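Local atomic coordinates of D-3-phosphoglycerate dehydrogenase-related protein (Vibrio cholerae, PDB entry 4S1V), a protein that probably catalyses the NAD-dependent oxidation of D-3-phosphoglycerate, as a member of the D-isomer-specific 2-hydroxyacid dehydrogenase family. Residues C[116-120]-C[258-262]; C[143-147]-C[168-172]; C[77-81]-C[96-101]. Numbering follows the deposited sequence.

Interaction 1. Residues C[116-120]-C[258-262]; sequences AASRH and RQAAV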
ATOM      1  N   ALA C 116     -19.492  -4.691   0.130  1.00 21.68           N
ATOM      2  CA  ALA C 116     -18.111  -4.434  -0.309  1.00 21.88           C
ATOM      3  C   ALA C 116     -17.360  -3.521   0.667  1.00 22.13           C
ATOM      4  O   ALA C 116     -16.212  -3.785   1.029  1.00 21.78           O
ATOM      5  CB  ALA C 116     -18.091  -3.830  -1.706  1.00 21.78           C
ATOM      6  N   ALA C 117     -18.023  -2.446   1.077  1.00 22.93           N
ATOM      7  CA  ALA C 117     -17.461  -1.493   2.027  1.00 23.18           C
ATOM      8  C   ALA C 117     -17.191  -2.168   3.369  1.00 22.60           C
ATOM      9  O   ALA C 117     -16.123  -2.000   3.955  1.00 22.49           O
ATOM     10  CB  ALA C 117     -18.404  -0.310   2.201  1.00 22.86           C
ATOM     11  N   SER C 118     -18.160  -2.947   3.835  1.00 22.80           N
ATOM     12  CA  SER C 118     -18.059  -3.624   5.125  1.00 21.90           C
ATOM     13  C   SER C 118     -16.873  -4.568   5.154  1.00 21.82           C
ATOM     14  O   SER C 118     -16.198  -4.679   6.169  1.00 21.67           O
ATOM     15  CB  SER C 118     -19.337  -4.397   5.445  1.00 21.34           C
ATOM     16  OG  SER C 118     -20.411  -3.510   5.676  1.00 21.57           O
ATOM     17  N   ARG C 119     -16.607  -5.236   4.039  1.00 21.38           N
ATOM     18  CA  ARG C 119     -15.573  -6.259   4.048  1.00 21.47           C
ATOM     19  C   ARG C 119     -14.267  -5.841   3.377  1.00 21.23           C
ATOM     20  O   ARG C 119     -13.366  -6.667   3.231  1.00 20.11           O
ATOM     21  CB  ARG C 119     -16.113  -7.584   3.492  1.00 21.63           C
ATOM     22  CG  ARG C 119     -17.294  -8.158   4.275  1.00 22.27           C
ATOM     23  CD  ARG C 119     -16.926  -8.631   5.685  1.00 22.04           C
ATOM     24  NE  ARG C 119     -16.101  -9.838   5.660  1.00 21.88           N
ATOM     25  CZ  ARG C 119     -16.557 -11.082   5.781  1.00 21.48           C
ATOM     26  NH1 ARG C 119     -17.853 -11.325   5.963  1.00 21.40           N
ATOM     27  NH2 ARG C 119     -15.701 -12.092   5.739  1.00 20.91           N
ATOM     28  N   HIS C 120     -14.162  -4.553   3.022  1.00 21.34           N
ATOM     29  CA  HIS C 120     -12.993  -3.983   2.328  1.00 22.90           C
ATOM     30  C   HIS C 120     -12.645  -4.725   1.079  1.00 23.39           C
ATOM     31  O   HIS C 120     -11.471  -4.896   0.744  1.00 23.38           O
ATOM     32  CB  HIS C 120     -11.781  -3.898   3.250  1.00 23.55           C
ATOM     33  CG  HIS C 120     -12.032  -3.109   4.506  1.00 23.91           C
ATOM     34  ND1 HIS C 120     -12.420  -1.824   4.481  1.00 24.25           N
ATOM     35  CD2 HIS C 120     -11.934  -3.470   5.849  1.00 24.65           C
ATOM     36  CE1 HIS C 120     -12.562  -1.377   5.747  1.00 25.36           C
ATOM     37  NE2 HIS C 120     -12.266  -2.390   6.582  1.00 24.96           N
ATOM     38  N   ARG C 258     -14.118   5.752  10.585  1.00 30.30           N
ATOM     39  CA  ARG C 258     -15.442   5.774   9.980  1.00 29.69           C
ATOM     40  C   ARG C 258     -15.354   5.401   8.507  1.00 29.24           C
ATOM     41  O   ARG C 258     -14.295   5.515   7.888  1.00 29.31           O
ATOM     42  CB  ARG C 258     -16.047   7.165  10.098  1.00 31.46           C
ATOM     43  CG  ARG C 258     -16.557   7.495  11.488  1.00 31.63           C
ATOM     44  CD  ARG C 258     -17.192   8.866  11.514  1.00 32.21           C
ATOM     45  NE  ARG C 258     -18.313   8.963  10.576  1.00 31.78           N
ATOM     46  CZ  ARG C 258     -19.303   9.837  10.701  1.00 31.93           C
ATOM     47  NH1 ARG C 258     -19.317  10.676  11.737  1.00 31.16           N
ATOM     48  NH2 ARG C 258     -20.283   9.871   9.806  1.00 30.41           N
ATOM     49  N   GLN C 259     -16.481   4.981   7.945  1.00 27.67           N
ATOM     50  CA  GLN C 259     -16.542   4.594   6.548  1.00 26.76           C
ATOM     51  C   GLN C 259     -17.718   5.229   5.806  1.00 25.76           C
ATOM     52  O   GLN C 259     -18.696   5.673   6.410  1.00 24.06           O
ATOM     53  CB  GLN C 259     -16.611   3.072   6.435  1.00 28.60           C
ATOM     54  CG  GLN C 259     -15.269   2.383   6.588  1.00 30.70           C
ATOM     55  CD  GLN C 259     -15.373   0.880   6.431  1.00 32.24           C
ATOM     56  OE1 GLN C 259     -14.953   0.135   7.311  1.00 33.02           O
ATOM     57  NE2 GLN C 259     -15.935   0.426   5.309  1.00 30.50           N
ATOM     58  N   ALA C 260     -17.605   5.277   4.484  1.00 24.65           N
ATOM     59  CA  ALA C 260     -18.690   5.745   3.643  1.00 23.67           C
ATOM     60  C   ALA C 260     -18.692   4.955   2.343  1.00 23.58           C
ATOM     61  O   ALA C 260     -17.678   4.378   1.960  1.00 23.60           O
ATOM     62  CB  ALA C 260     -18.581   7.242   3.382  1.00 23.53           C
ATOM     63  N   ALA C 261     -19.853   4.896   1.697  1.00 22.41           N
ATOM     64  CA  ALA C 261     -19.974   4.320   0.375  1.00 21.99           C
ATOM     65  C   ALA C 261     -20.928   5.216  -0.413  1.00 21.89           C
ATOM     66  O   ALA C 261     -22.027   5.513   0.058  1.00 22.15           O
ATOM     67  CB  ALA C 261     -20.510   2.900   0.465  1.00 22.07           C
ATOM     68  N   VAL C 262     -20.491   5.677  -1.583  1.00 20.89           N
ATOM     69  CA  VAL C 262     -21.308   6.562  -2.418  1.00 20.61           C
ATOM     70  C   VAL C 262     -21.376   6.101  -3.877  1.00 20.28           C
ATOM     71  O   VAL C 262     -20.409   5.554  -4.416  1.00 20.94           O
ATOM     72  CB  VAL C 262     -20.863   8.045  -2.336  1.00 20.39           C
ATOM     73  CG1 VAL C 262     -21.159   8.614  -0.958  1.00 21.20           C
ATOM     74  CG2 VAL C 262     -19.386   8.210  -2.681  1.00 19.67           C
TER
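Gln259 does most of the work here. It sits at the start of strand 259-262 with its CB directed at the end of helix 104-119, and its extended side chain carries the amide up to the last helical turn. There NE2 of Gln259 donates a hydrogen bond to O of Ala117, 2.8 Å long. The helix's own bond to that carbonyl, from N of His120, is a weak one of 3.4 Å. Ala117 is the second large contributor. Its CB meets CB of Ala261 at 4.2 Å, and the small methyls let the helix lie close on the sheet, with Leu233 and Leu284 of the adjoining strands packing beside Ala117. This is the alpha/beta layering of the Rossmann-type NAD-binding domain: Gln259 and Ala261 face helix 104-119, while Ala260 between them points the other way, to Met252 of helix 247-254. His120, third in buried area, ends the helix in a Schellman motif with positive phi and is at once the N-cap of helix 121-129. Its ring lies close to the glutamine amide, with CE1 of His120 3.2 Å from OE1 of Gln259. Next to it, Arg119 points its CB away from the strand, and its NH1 and NH2 hydrogen-bond to Ala105 O and Gly290 O of the second subunit.

Interaction 2. Residues C[143-147]-C[168-172]; sequences RTLSG and VFGMP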
ATOM      1  N   ARG C 143     -16.181  -6.245   8.678  1.00 26.63           N
ATOM      2  CA  ARG C 143     -17.199  -6.479   9.706  1.00 28.08           C
ATOM      3  C   ARG C 143     -18.473  -7.065   9.116  1.00 27.73           C
ATOM      4  O   ARG C 143     -18.873  -6.701   8.003  1.00 26.84           O
ATOM      5  CB  ARG C 143     -17.535  -5.169  10.426  1.00 31.94           C
ATOM      6  CG  ARG C 143     -16.427  -4.647  11.325  1.00 36.82           C
ATOM      7  CD  ARG C 143     -16.614  -3.170  11.632  1.00 42.37           C
ATOM      8  NE  ARG C 143     -17.747  -2.937  12.526  1.00 46.34           N
ATOM      9  CZ  ARG C 143     -17.645  -2.571  13.801  1.00 47.61           C
ATOM     10  NH1 ARG C 143     -16.458  -2.376  14.364  1.00 48.37           N
ATOM     11  NH2 ARG C 143     -18.747  -2.397  14.519  1.00 49.43           N
ATOM     12  N   THR C 144     -19.107  -7.974   9.860  1.00 25.62           N
ATOM     13  CA  THR C 144     -20.396  -8.521   9.453  1.00 25.21           C
ATOM     14  C   THR C 144     -21.500  -7.481   9.644  1.00 25.30           C
ATOM     15  O   THR C 144     -21.384  -6.561  10.475  1.00 25.09           O
ATOM     16  CB  THR C 144     -20.764  -9.803  10.240  1.00 25.31           C
ATOM     17  OG1 THR C 144     -20.696  -9.546  11.646  1.00 27.26           O
ATOM     18  CG2 THR C 144     -19.831 -10.940   9.899  1.00 23.76           C
ATOM     19  N   LEU C 145     -22.571  -7.627   8.876  1.00 25.03           N
ATOM     20  CA  LEU C 145     -23.737  -6.765   9.033  1.00 25.17           C
ATOM     21  C   LEU C 145     -24.662  -7.274  10.135  1.00 25.29           C
ATOM     22  O   LEU C 145     -25.325  -6.488  10.805  1.00 23.79           O
ATOM     23  CB  LEU C 145     -24.495  -6.647   7.713  1.00 24.95           C
ATOM     24  CG  LEU C 145     -23.765  -5.993   6.538  1.00 25.41           C
ATOM     25  CD1 LEU C 145     -24.560  -6.231   5.265  1.00 25.95           C
ATOM     26  CD2 LEU C 145     -23.561  -4.501   6.772  1.00 25.16           C
ATOM     27  N   SER C 146     -24.698  -8.598  10.296  1.00 26.78           N
ATOM     28  CA  SER C 146     -25.516  -9.280  11.299  1.00 27.00           C
ATOM     29  C   SER C 146     -25.339  -8.650  12.672  1.00 26.37           C
ATOM     30  O   SER C 146     -24.218  -8.546  13.161  1.00 25.88           O
ATOM     31  CB  SER C 146     -25.127 -10.761  11.360  1.00 27.53           C
ATOM     32  OG  SER C 146     -25.965 -11.467  12.258  1.00 29.62           O
ATOM     33  N   GLY C 147     -26.443  -8.215  13.277  1.00 26.23           N
ATOM     34  CA  GLY C 147     -26.395  -7.550  14.588  1.00 26.59           C
ATOM     35  C   GLY C 147     -26.335  -6.028  14.539  1.00 27.68           C
ATOM     36  O   GLY C 147     -26.801  -5.357  15.461  1.00 28.30           O
ATOM     37  N   VAL C 168     -33.003  -9.973   6.511  1.00 23.31           N
ATOM     38  CA  VAL C 168     -32.549 -11.350   6.274  1.00 23.56           C
ATOM     39  C   VAL C 168     -31.074 -11.542   6.656  1.00 23.19           C
ATOM     40  O   VAL C 168     -30.641 -12.646   6.998  1.00 23.38           O
ATOM     41  CB  VAL C 168     -32.852 -11.828   4.831  1.00 23.92           C
ATOM     42  CG1 VAL C 168     -32.126 -10.984   3.790  1.00 25.19           C
ATOM     43  CG2 VAL C 168     -32.500 -13.291   4.660  1.00 24.56           C
ATOM     44  N   PHE C 169     -30.315 -10.453   6.613  1.00 23.13           N
ATOM     45  CA  PHE C 169     -28.941 -10.444   7.105  1.00 23.03           C
ATOM     46  C   PHE C 169     -28.869 -10.279   8.629  1.00 22.99           C
ATOM     47  O   PHE C 169     -27.783 -10.244   9.185  1.00 23.45           O
ATOM     48  CB  PHE C 169     -28.115  -9.353   6.392  1.00 22.30           C
ATOM     49  CG  PHE C 169     -27.520  -9.795   5.082  1.00 21.50           C
ATOM     50  CD1 PHE C 169     -28.333 -10.016   3.965  1.00 21.70           C
ATOM     51  CD2 PHE C 169     -26.148  -9.992   4.959  1.00 21.43           C
ATOM     52  CE1 PHE C 169     -27.788 -10.425   2.757  1.00 20.87           C
ATOM     53  CE2 PHE C 169     -25.594 -10.400   3.752  1.00 21.04           C
ATOM     54  CZ  PHE C 169     -26.415 -10.623   2.654  1.00 21.37           C
ATOM     55  N   GLY C 170     -30.019 -10.173   9.297  1.00 23.07           N
ATOM     56  CA  GLY C 170     -30.053 -10.135  10.770  1.00 23.47           C
ATOM     57  C   GLY C 170     -29.763  -8.767  11.362  1.00 23.35           C
ATOM     58  O   GLY C 170     -29.192  -8.654  12.455  1.00 23.22           O
ATOM     59  N   MET C 171     -30.155  -7.725  10.636  1.00 22.10           N
ATOM     60  CA  MET C 171     -29.964  -6.361  11.096  1.00 22.54           C
ATOM     61  C   MET C 171     -31.271  -5.793  11.654  1.00 22.25           C
ATOM     62  O   MET C 171     -32.306  -5.875  10.996  1.00 21.26           O
ATOM     63  CB  MET C 171     -29.465  -5.460   9.956  1.00 22.37           C
ATOM     64  CG  MET C 171     -28.220  -5.960   9.233  1.00 22.08           C
ATOM     65  SD  MET C 171     -27.641  -4.788   7.990  1.00 23.75           S
ATOM     66  CE  MET C 171     -26.810  -3.561   8.997  1.00 23.24           C
ATOM     67  N   PRO C 172     -31.228  -5.208  12.871  1.00 22.26           N
ATOM     68  CA  PRO C 172     -32.371  -4.372  13.269  1.00 22.29           C
ATOM     69  C   PRO C 172     -32.597  -3.267  12.225  1.00 22.16           C
ATOM     70  O   PRO C 172     -31.637  -2.747  11.650  1.00 22.06           O
ATOM     71  CB  PRO C 172     -31.920  -3.751  14.596  1.00 22.52           C
ATOM     72  CG  PRO C 172     -30.863  -4.667  15.129  1.00 22.46           C
ATOM     73  CD  PRO C 172     -30.205  -5.313  13.931  1.00 22.13           C
TER
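One backbone hydrogen bond joins the two loops: N of Gly147 donates to O of Gly170 at 2.9 Å, nearly straight at 164°. A weaker polar touch lies beside it, a CA-H...O contact of 3.2 Å from CA of Ser146 to O of Phe169. Both carbonyls lie just past helix 157-168, where Gly170, with positive phi, closes a Schellman motif. A side chain on Gly170 would press against Ser146 OG, so glycine suits both the turn and the close approach. Apolar packing comes from Leu145, which places CD1 4.1 Å from CD2 of Phe169 and CB 3.7 Å from SD of Met171; Trp111 of helix 104-119 and Val205 of strand 205-208 also pack against this leucine. CD of Pro172 also rests 3.7 Å from O of Gly147. The pair thus joins the two lead-ins to the parallel strands 150-153 and 173-176, at the base of the first beta-alpha-beta unit of the Rossmann fold. The second subunit comes in on this side: its Glu108 accepts hydrogen bonds from the backbone N of Leu145 and of Ser146, and its Phe165 stacks on Phe169. The chemistry is therefore mixed, one main-chain bond at exposed glycines plus apolar packing of Leu145, Phe169 and Met171, in which Phe169 serves the subunit interface as well.

Interaction 3. Residues C[77-81]-C[96-101]; sequences TGKVS and VLEGIG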
ATOM      1  N   THR C  77     -35.571   8.365 -20.438  1.00 22.61           N
ATOM      2  CA  THR C  77     -35.535   7.078 -19.748  1.00 22.06           C
ATOM      3  C   THR C  77     -35.935   7.357 -18.304  1.00 22.70           C
ATOM      4  O   THR C  77     -35.373   8.261 -17.663  1.00 22.72           O
ATOM      5  CB  THR C  77     -34.136   6.434 -19.763  1.00 21.85           C
ATOM      6  OG1 THR C  77     -33.154   7.398 -19.355  1.00 20.54           O
ATOM      7  CG2 THR C  77     -33.799   5.877 -21.166  1.00 21.62           C
ATOM      8  N   GLY C  78     -36.914   6.610 -17.803  1.00 22.25           N
ATOM      9  CA  GLY C  78     -37.458   6.863 -16.476  1.00 23.71           C
ATOM     10  C   GLY C  78     -38.236   8.164 -16.487  1.00 25.36           C
ATOM     11  O   GLY C  78     -38.632   8.645 -17.549  1.00 24.96           O
ATOM     12  N   LYS C  79     -38.440   8.742 -15.309  1.00 27.25           N
ATOM     13  CA  LYS C  79     -39.219   9.967 -15.184  1.00 29.04           C
ATOM     14  C   LYS C  79     -38.326  11.200 -15.284  1.00 29.58           C
ATOM     15  O   LYS C  79     -37.117  11.114 -15.071  1.00 27.71           O
ATOM     16  CB  LYS C  79     -39.989   9.978 -13.857  1.00 32.23           C
ATOM     17  CG  LYS C  79     -41.029   8.875 -13.695  1.00 35.22           C
ATOM     18  CD  LYS C  79     -41.361   8.669 -12.221  1.00 38.71           C
ATOM     19  CE  LYS C  79     -42.429   7.604 -12.010  1.00 40.05           C
ATOM     20  NZ  LYS C  79     -43.768   8.048 -12.500  1.00 40.52           N
ATOM     21  N   VAL C  80     -38.929  12.341 -15.618  1.00 30.03           N
ATOM     22  CA  VAL C  80     -38.230  13.631 -15.612  1.00 30.89           C
ATOM     23  C   VAL C  80     -37.802  14.018 -14.184  1.00 31.40           C
ATOM     24  O   VAL C  80     -38.421  13.595 -13.203  1.00 31.58           O
ATOM     25  CB  VAL C  80     -39.080  14.768 -16.247  1.00 30.44           C
ATOM     26  CG1 VAL C  80     -39.375  14.470 -17.713  1.00 31.96           C
ATOM     27  CG2 VAL C  80     -40.372  14.999 -15.474  1.00 30.84           C
ATOM     28  N   SER C  81     -36.725  14.789 -14.070  1.00 30.87           N
ATOM     29  CA  SER C  81     -36.322  15.330 -12.771  1.00 32.40           C
ATOM     30  C   SER C  81     -35.464  16.569 -12.965  1.00 31.47           C
ATOM     31  O   SER C  81     -35.537  17.220 -14.010  1.00 32.15           O
ATOM     32  CB  SER C  81     -35.542  14.303 -11.916  1.00 33.94           C
ATOM     33  OG  SER C  81     -34.541  13.637 -12.655  1.00 34.69           O
ATOM     34  N   VAL C  96     -41.722  16.503 -24.541  1.00 31.26           N
ATOM     35  CA  VAL C  96     -40.995  15.646 -23.609  1.00 30.75           C
ATOM     36  C   VAL C  96     -41.877  14.473 -23.193  1.00 29.69           C
ATOM     37  O   VAL C  96     -42.929  14.660 -22.583  1.00 29.25           O
ATOM     38  CB  VAL C  96     -40.525  16.424 -22.362  1.00 31.65           C
ATOM     39  CG1 VAL C  96     -39.867  15.487 -21.352  1.00 31.53           C
ATOM     40  CG2 VAL C  96     -39.556  17.524 -22.767  1.00 32.75           C
ATOM     41  N   LEU C  97     -41.448  13.267 -23.538  1.00 28.71           N
ATOM     42  CA  LEU C  97     -42.145  12.055 -23.107  1.00 28.79           C
ATOM     43  C   LEU C  97     -41.297  11.296 -22.083  1.00 28.30           C
ATOM     44  O   LEU C  97     -40.070  11.223 -22.211  1.00 26.37           O
ATOM     45  CB  LEU C  97     -42.484  11.162 -24.311  1.00 28.21           C
ATOM     46  CG  LEU C  97     -43.455  11.715 -25.372  1.00 29.04           C
ATOM     47  CD1 LEU C  97     -43.487  10.835 -26.622  1.00 28.19           C
ATOM     48  CD2 LEU C  97     -44.859  11.863 -24.799  1.00 29.22           C
ATOM     49  N   GLU C  98     -41.951  10.738 -21.067  1.00 27.96           N
ATOM     50  CA  GLU C  98     -41.227   9.982 -20.049  1.00 27.82           C
ATOM     51  C   GLU C  98     -41.522   8.489 -20.050  1.00 26.95           C
ATOM     52  O   GLU C  98     -42.620   8.059 -20.430  1.00 25.73           O
ATOM     53  CB  GLU C  98     -41.361  10.600 -18.650  1.00 28.61           C
ATOM     54  CG  GLU C  98     -42.766  10.850 -18.130  1.00 30.12           C
ATOM     55  CD  GLU C  98     -42.762  11.406 -16.708  1.00 31.05           C
ATOM     56  OE1 GLU C  98     -41.715  11.915 -16.252  1.00 30.70           O
ATOM     57  OE2 GLU C  98     -43.810  11.334 -16.035  1.00 32.98           O
ATOM     58  N   GLY C  99     -40.531   7.709 -19.631  1.00 25.54           N
ATOM     59  CA  GLY C  99     -40.651   6.261 -19.596  1.00 25.34           C
ATOM     60  C   GLY C  99     -40.936   5.718 -18.208  1.00 26.34           C
ATOM     61  O   GLY C  99     -41.609   6.361 -17.387  1.00 26.17           O
ATOM     62  N   ILE C 100     -40.423   4.519 -17.956  1.00 24.51           N
ATOM     63  CA  ILE C 100     -40.642   3.823 -16.706  1.00 24.23           C
ATOM     64  C   ILE C 100     -39.306   3.253 -16.261  1.00 23.64           C
ATOM     65  O   ILE C 100     -38.419   3.038 -17.089  1.00 23.35           O
ATOM     66  CB  ILE C 100     -41.681   2.680 -16.851  1.00 24.33           C
ATOM     67  CG1 ILE C 100     -41.225   1.654 -17.905  1.00 24.33           C
ATOM     68  CG2 ILE C 100     -43.068   3.242 -17.172  1.00 25.13           C
ATOM     69  CD1 ILE C 100     -42.036   0.366 -17.951  1.00 24.59           C
ATOM     70  N   GLY C 101     -39.176   2.993 -14.965  1.00 23.00           N
ATOM     71  CA  GLY C 101     -37.925   2.480 -14.405  1.00 24.21           C
ATOM     72  C   GLY C 101     -38.153   1.508 -13.267  1.00 24.36           C
ATOM     73  O   GLY C 101     -39.210   1.521 -12.631  1.00 25.43           O
TER
HETATM   74  O   HOH W   1     -37.770   4.235 -19.594  1.00 26.10           O
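Although strands 73-76 and 95-98 run parallel, the loop after the first doubles back, so that it passes the other segment in opposite order: Gly78 lies by Ile100 (CA atoms 4.4 Å apart) and Lys79 by Glu98 (CA atoms 5.3 Å apart). Gly78 makes the turn with positive phi, and its O accepts a 3.0 Å hydrogen bond from N of Gly99. Water 1 also bridges the backbones, accepting from N of Gly78 at 3.1 Å and donating to O of Ile100 at 2.9 Å. Among side chains, Glu98 buries the most surface: its CB points toward the loop, and OE1 of Glu98 accepts a 2.9 Å hydrogen bond from N of Val80. Val80 then sets CG1 3.8 Å from CG1 of Val96, and both valines pack on Val86 of helix 86-91. NH1 of Arg55 hydrogen-bonds to O of Lys79. Strand 73-76, helix 86-91 and strand 95-98 form a beta-alpha-beta crossover at the edge of the five-stranded parallel sheet. In relatives of this family, that sheet belongs to the substrate-binding domain, and the loop after strand 73-76 probably lies, as there, beside the substrate pocket.

In the fold
Interactions 1 and 2 are neighbours in the NAD-binding domain, with centres 15 Å apart, and interaction 2 is nested inside the chain loop that interaction 1 closes. They touch: O of Ser118 lies 3.0 Å from N of Arg143, a probable hydrogen bond, and OG of Ser118 is 3.5 Å from CD2 of Leu145. Both also reach the second subunit. Interaction 3 lies across the chain's centre, probably, as in relatives, in the substrate-binding domain; its centre is about 31 Å from that of interaction 1 and 35 Å from that of interaction 2. Strand 95-98 is followed by helix 104-119, which ends in interaction 1. The active site of this family lies in the cleft between such domains.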